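Local coordinates for YfkN protein (Bacillus subtilis subsp. subtilis, PDB 3GVE) that belongs to the calcineurin-like phosphoesterase family and carries a manganese ion and a magnesium ion close together in a shared two-metal site, at residues 25-29 / 30-34; 134-137 / 138-142. All coordinates share one frame; numbering follows the deposited sequence. Where two conformers were deposited one is given.

In the fold
Two tight chain reversals, in series along the chain and each closing on itself, make up the set. Interaction 1 comes first, after the opening strand 9-17: residues 25-34 double back as a two-stranded hairpin before helix 40-53. It lies against the C-terminal helix 322-340 and also meets helix 70-85 and the second subunit. Interaction 2 follows much later, where the chain leaves strand 134-135 and turns back on the way to strand 146-154; strand 134-135 itself pairs with strand 188-189. The two neither nest nor cross. The centres of interaction 1 and interaction 2 are about 39 Å apart, their nearest atoms about 24 Å: they are separate peripheral turns.

Interaction 1: residues 25-29 / 30-34; sequences MDYDY and YSDKE
The Tyr27 ring lies flat against the returning chain: Lys33 O sits over the centre of one face, with Lys33 C 3.5 Å from Tyr27 CE1. At the ring's edge and in its plane, Tyr27 OH donates to Asp32 OD1 at 2.5 Å, reaching the anti side of a carboxylate turned 78° from the ring. Tyr27 CD2 lies over one face of the Tyr29 ring, offset toward its rim; His332 of helix 322-340 meets Tyr27 edge-to-face and bonds the Tyr29 hydroxyl. Arg340 forms a salt bridge with Asp32 OD2. Tyr30 crosses the Asp28 side chain at about a right angle, its CD1 3.2 Å from Asp28 OD1.

With CG opposite its own N (chi1 174°), the Asp28 carboxylate reaches over the turn. Its OD1 accepts Tyr30 N (3.0 Å), forming an Asx turn; in one of two Ser31 conformers, Ser31 OG donates to Asp28 OD2 from above the carboxylate plane (2.5 Å). Asp26 OD2 and Glu34 OE1 are like charges 4.4 Å apart; a water donates to both, Arg320 forms a salt bridge with each acid and Arg42 with Asp26, probably offsetting the repulsion.

Backbone bonds, Asp28 N to Lys33 O at 2.9 Å and Lys33 N to Asp28 O at 3.1 Å, join the strands. With Asp32 left-handed and both it and Lys33 facing Asp28, this is an antiparallel beta hairpin with a G1 beta bulge.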
loop_
_atom_site.group_PDB
_atom_site.type_symbol
_atom_site.label_atom_id
_atom_site.label_comp_id
_atom_site.label_asym_id
_atom_site.label_seq_id
_atom_site.Cartn_x
_atom_site.Cartn_y
_atom_site.Cartn_z
HETATM N N MSE A 25 -10.670 1.530 -11.719
HETATM C CA MSE A 25 -9.935 2.175 -12.794
HETATM C C MSE A 25 -8.433 1.936 -12.661
HETATM O O MSE A 25 -7.936 1.620 -11.594
HETATM C CB MSE A 25 -10.217 3.671 -12.793
HETATM C CG MSE A 25 -11.660 4.020 -13.103
HETATM SE SE MSE A 25 -12.188 3.558 -14.939
HETATM C CE MSE A 25 -11.542 5.198 -15.790
ATOM N N ASP A 26 -7.715 2.123 -13.761
ATOM C CA ASP A 26 -6.258 2.094 -13.720
ATOM C C ASP A 26 -5.792 3.500 -13.306
ATOM O O ASP A 26 -5.288 4.283 -14.115
ATOM C CB ASP A 26 -5.656 1.610 -15.057
ATOM C CG ASP A 26 -6.146 2.388 -16.281
ATOM O OD1 ASP A 26 -7.202 3.027 -16.227
ATOM O OD2 ASP A 26 -5.464 2.298 -17.312
ATOM N N TYR A 27 -5.994 3.805 -12.032
ATOM C CA TYR A 27 -5.897 5.167 -11.506
ATOM C C TYR A 27 -5.388 5.202 -10.069
ATOM O O TYR A 27 -5.851 4.461 -9.215
ATOM C CB TYR A 27 -7.270 5.847 -11.586
ATOM C CG TYR A 27 -7.186 7.361 -11.595
ATOM C CD1 TYR A 27 -6.989 8.056 -12.783
ATOM C CD2 TYR A 27 -7.274 8.088 -10.420
ATOM C CE1 TYR A 27 -6.896 9.430 -12.791
ATOM C CE2 TYR A 27 -7.194 9.473 -10.430
ATOM C CZ TYR A 27 -7.002 10.120 -11.623
ATOM O OH TYR A 27 -6.891 11.492 -11.664
ATOM N N ASP A 28 -4.437 6.093 -9.822
ATOM C CA ASP A 28 -3.887 6.355 -8.504
ATOM C C ASP A 28 -4.559 7.615 -7.957
ATOM O O ASP A 28 -4.275 8.715 -8.408
ATOM C CB ASP A 28 -2.357 6.551 -8.627
ATOM C CG ASP A 28 -1.697 6.971 -7.326
ATOM O OD1 ASP A 28 -2.342 6.997 -6.295
ATOM O OD2 ASP A 28 -0.502 7.282 -7.363
ATOM N N TYR A 29 -5.456 7.457 -6.999
ATOM C CA TYR A 29 -6.170 8.601 -6.437
ATOM C C TYR A 29 -5.286 9.496 -5.574
ATOM O O TYR A 29 -5.628 10.642 -5.356
ATOM C CB TYR A 29 -7.397 8.178 -5.610
ATOM C CG TYR A 29 -8.514 7.543 -6.430
ATOM C CD1 TYR A 29 -9.320 8.310 -7.262
ATOM C CD2 TYR A 29 -8.739 6.171 -6.381
ATOM C CE1 TYR A 29 -10.310 7.732 -8.015
ATOM C CE2 TYR A 29 -9.730 5.595 -7.125
ATOM C CZ TYR A 29 -10.515 6.378 -7.943
ATOM O OH TYR A 29 -11.503 5.805 -8.700
ATOM N N TYR A 30 -4.190 8.951 -5.063
ATOM C CA TYR A 30 -3.286 9.717 -4.201
ATOM C C TYR A 30 -2.422 10.669 -5.012
ATOM O O TYR A 30 -2.446 11.854 -4.725
ATOM C CB TYR A 30 -2.423 8.797 -3.336
ATOM C CG TYR A 30 -3.221 7.678 -2.709
ATOM C CD1 TYR A 30 -3.127 6.408 -3.202
ATOM C CD2 TYR A 30 -4.073 7.903 -1.638
ATOM C CE1 TYR A 30 -3.862 5.376 -2.660
ATOM C CE2 TYR A 30 -4.818 6.867 -1.087
ATOM C CZ TYR A 30 -4.696 5.611 -1.607
ATOM O OH TYR A 30 -5.403 4.563 -1.083
ATOM N N SER A 31 -1.775 10.254 -6.092
ATOM C CA SER A 31 -1.071 11.182 -6.958
ATOM C C SER A 31 -2.039 11.899 -7.909
ATOM O O SER A 31 -1.707 12.887 -8.531
ATOM C CB SER A 31 -0.002 10.433 -7.718
ATOM O OG SER A 31 -0.584 9.506 -8.574
ATOM N N ASP A 32 -3.300 11.435 -8.019
ATOM C CA ASP A 32 -4.376 11.929 -8.863
ATOM C C ASP A 32 -3.950 11.832 -10.311
ATOM O O ASP A 32 -3.971 12.798 -11.053
ATOM C CB ASP A 32 -4.771 13.361 -8.475
ATOM C CG ASP A 32 -6.197 13.714 -8.857
ATOM O OD1 ASP A 32 -6.840 12.989 -9.620
ATOM O OD2 ASP A 32 -6.676 14.747 -8.357
ATOM N N LYS A 33 -3.563 10.638 -10.716
ATOM C CA LYS A 33 -3.270 10.381 -12.115
ATOM C C LYS A 33 -3.452 8.931 -12.516
ATOM O O LYS A 33 -3.423 8.025 -11.698
ATOM C CB LYS A 33 -1.855 10.791 -12.467
ATOM C CG LYS A 33 -0.846 10.311 -11.516
ATOM C CD LYS A 33 0.269 11.323 -11.427
ATOM C CE LYS A 33 1.414 10.923 -12.315
ATOM N NZ LYS A 33 2.507 10.234 -11.585
ATOM N N GLU A 34 -3.617 8.762 -13.809
ATOM C CA GLU A 34 -3.681 7.492 -14.471
ATOM C C GLU A 34 -2.390 6.683 -14.295
ATOM O O GLU A 34 -1.294 7.229 -14.246
ATOM C CB GLU A 34 -3.899 7.790 -15.945
ATOM C CG GLU A 34 -4.028 6.632 -16.834
ATOM C CD GLU A 34 -4.292 7.064 -18.262
ATOM O OE1 GLU A 34 -4.804 6.253 -19.021
ATOM O OE2 GLU A 34 -4.016 8.226 -18.611
HETATM O O HOH W 1 -3.317 3.961 -18.314
HETATM O O HOH W 2 1.024 7.554 -9.934
#

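Interaction 2: residues 134-137 / 138-142; sequences VKTT and SGENR
Thr136 and Glu140 grip each other twice. Thr136 N donates to Glu140 O at 2.8 Å, in the carbonyl plane, while Glu140 N returns a bond to the hydroxyl, 3.1 Å from Thr136 OG1. That oxygen sits between its own backbone N and carbonyl carbon (chi1 66°), which turns it inward over the loop; it also shares a longer hydrogen bond with Ser138 OG. The methyl Thr136 CG2 lies near Glu140 O and brushes Arg142 CD, the two side chains crossing at about a right angle.

A type I turn from Thr136 to Gly139 is closed by Gly139 N, 2.9 Å from Thr136 O, the donor standing well above the carbonyl plane. Gly139 has phi 103°, where a CB would press on the carbonyl O of Ser138. At the base of the loop, Arg142 N donates to Val134 O at 3.0 Å, and the same oxygen receives a water that Asn141 ND2 also binds. The Val134 and Arg142 side chains lie side by side, pointing the same way, Val134 CG1 against Arg142 CB.

The extended Lys135 chain passes along Gly139 and Glu140, with Lys135 CD 3.6 Å from Gly139 O. Backbone amides and one threonine hydroxyl thus close the loop, while Lys135 and Arg142 form salt bridges outside it with Glu198 and Asp119, Lys135 NZ keeping a water link to Gly139 O.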
loop_
_atom_site.group_PDB
_atom_site.type_symbol
_atom_site.label_atom_id
_atom_site.label_comp_id
_atom_site.label_asym_id
_atom_site.label_seq_id
_atom_site.Cartn_x
_atom_site.Cartn_y
_atom_site.Cartn_z
ATOM N N VAL A 134 -16.693 -17.962 9.124
ATOM C CA VAL A 134 -17.190 -16.957 10.057
ATOM C C VAL A 134 -18.560 -17.375 10.582
ATOM O O VAL A 134 -19.451 -17.655 9.817
ATOM C CB VAL A 134 -17.275 -15.546 9.422
ATOM C CG1 VAL A 134 -17.721 -14.507 10.477
ATOM C CG2 VAL A 134 -15.922 -15.155 8.833
ATOM N N LYS A 135 -18.686 -17.418 11.904
ATOM C CA LYS A 135 -19.910 -17.881 12.544
ATOM C C LYS A 135 -20.467 -16.863 13.548
ATOM O O LYS A 135 -19.768 -15.988 14.009
ATOM C CB LYS A 135 -19.656 -19.244 13.196
ATOM C CG LYS A 135 -19.403 -20.336 12.148
ATOM C CD LYS A 135 -19.128 -21.697 12.777
ATOM C CE LYS A 135 -18.811 -22.745 11.743
ATOM N NZ LYS A 135 -18.640 -24.066 12.374
ATOM N N THR A 136 -21.757 -16.990 13.856
ATOM C CA THR A 136 -22.350 -16.202 14.924
ATOM C C THR A 136 -21.761 -16.733 16.238
ATOM O O THR A 136 -21.140 -17.779 16.257
ATOM C CB THR A 136 -23.884 -16.333 14.961
ATOM O OG1 THR A 136 -24.228 -17.670 15.298
ATOM C CG2 THR A 136 -24.528 -15.971 13.603
ATOM N N THR A 137 -21.976 -15.987 17.314
ATOM C CA THR A 137 -21.439 -16.405 18.617
ATOM C C THR A 137 -22.042 -17.727 19.079
ATOM O O THR A 137 -21.440 -18.426 19.868
ATOM C CB THR A 137 -21.583 -15.319 19.702
ATOM O OG1 THR A 137 -22.958 -14.979 19.873
ATOM C CG2 THR A 137 -20.789 -14.080 19.351
ATOM N N SER A 138 -23.198 -18.091 18.549
ATOM C CA SER A 138 -23.818 -19.364 18.889
ATOM C C SER A 138 -23.439 -20.507 17.946
ATOM O O SER A 138 -23.837 -21.627 18.135
ATOM C CB SER A 138 -25.340 -19.211 18.957
ATOM O OG SER A 138 -25.900 -19.164 17.667
ATOM N N GLY A 139 -22.669 -20.202 16.900
ATOM C CA GLY A 139 -22.138 -21.224 16.013
ATOM C C GLY A 139 -22.802 -21.417 14.653
ATOM O O GLY A 139 -22.516 -22.355 13.950
ATOM N N GLU A 140 -23.711 -20.527 14.294
ATOM C CA GLU A 140 -24.351 -20.622 12.995
ATOM C C GLU A 140 -23.479 -19.962 11.922
ATOM O O GLU A 140 -22.772 -19.026 12.210
ATOM C CB GLU A 140 -25.706 -19.927 13.053
ATOM C CG GLU A 140 -26.675 -20.545 14.063
ATOM C CD GLU A 140 -27.235 -21.887 13.632
ATOM O OE1 GLU A 140 -27.380 -22.176 12.449
ATOM O OE2 GLU A 140 -27.572 -22.655 14.522
ATOM N N ASN A 141 -23.552 -20.430 10.687
ATOM C CA ASN A 141 -22.836 -19.726 9.636
ATOM C C ASN A 141 -23.355 -18.302 9.539
ATOM O O ASN A 141 -24.549 -18.093 9.458
ATOM C CB ASN A 141 -22.993 -20.432 8.299
ATOM C CG ASN A 141 -22.173 -21.688 8.212
ATOM O OD1 ASN A 141 -22.697 -22.784 8.285
ATOM N ND2 ASN A 141 -20.878 -21.525 8.044
ATOM N N ARG A 142 -22.438 -17.343 9.545
ATOM C CA ARG A 142 -22.788 -15.941 9.470
ATOM C C ARG A 142 -23.097 -15.506 8.029
ATOM O O ARG A 142 -23.740 -14.511 7.820
ATOM C CB ARG A 142 -21.645 -15.100 10.056
ATOM C CG ARG A 142 -21.900 -13.588 10.075
ATOM C CD ARG A 142 -23.225 -13.238 10.762
ATOM N NE ARG A 142 -23.429 -11.801 10.870
ATOM C CZ ARG A 142 -23.774 -11.027 9.857
ATOM N NH1 ARG A 142 -23.939 -11.542 8.657
ATOM N NH2 ARG A 142 -23.957 -9.736 10.045
HETATM O O HOH W 3 -20.373 -18.620 7.484
HETATM O O HOH W 4 -20.990 -24.716 14.148
#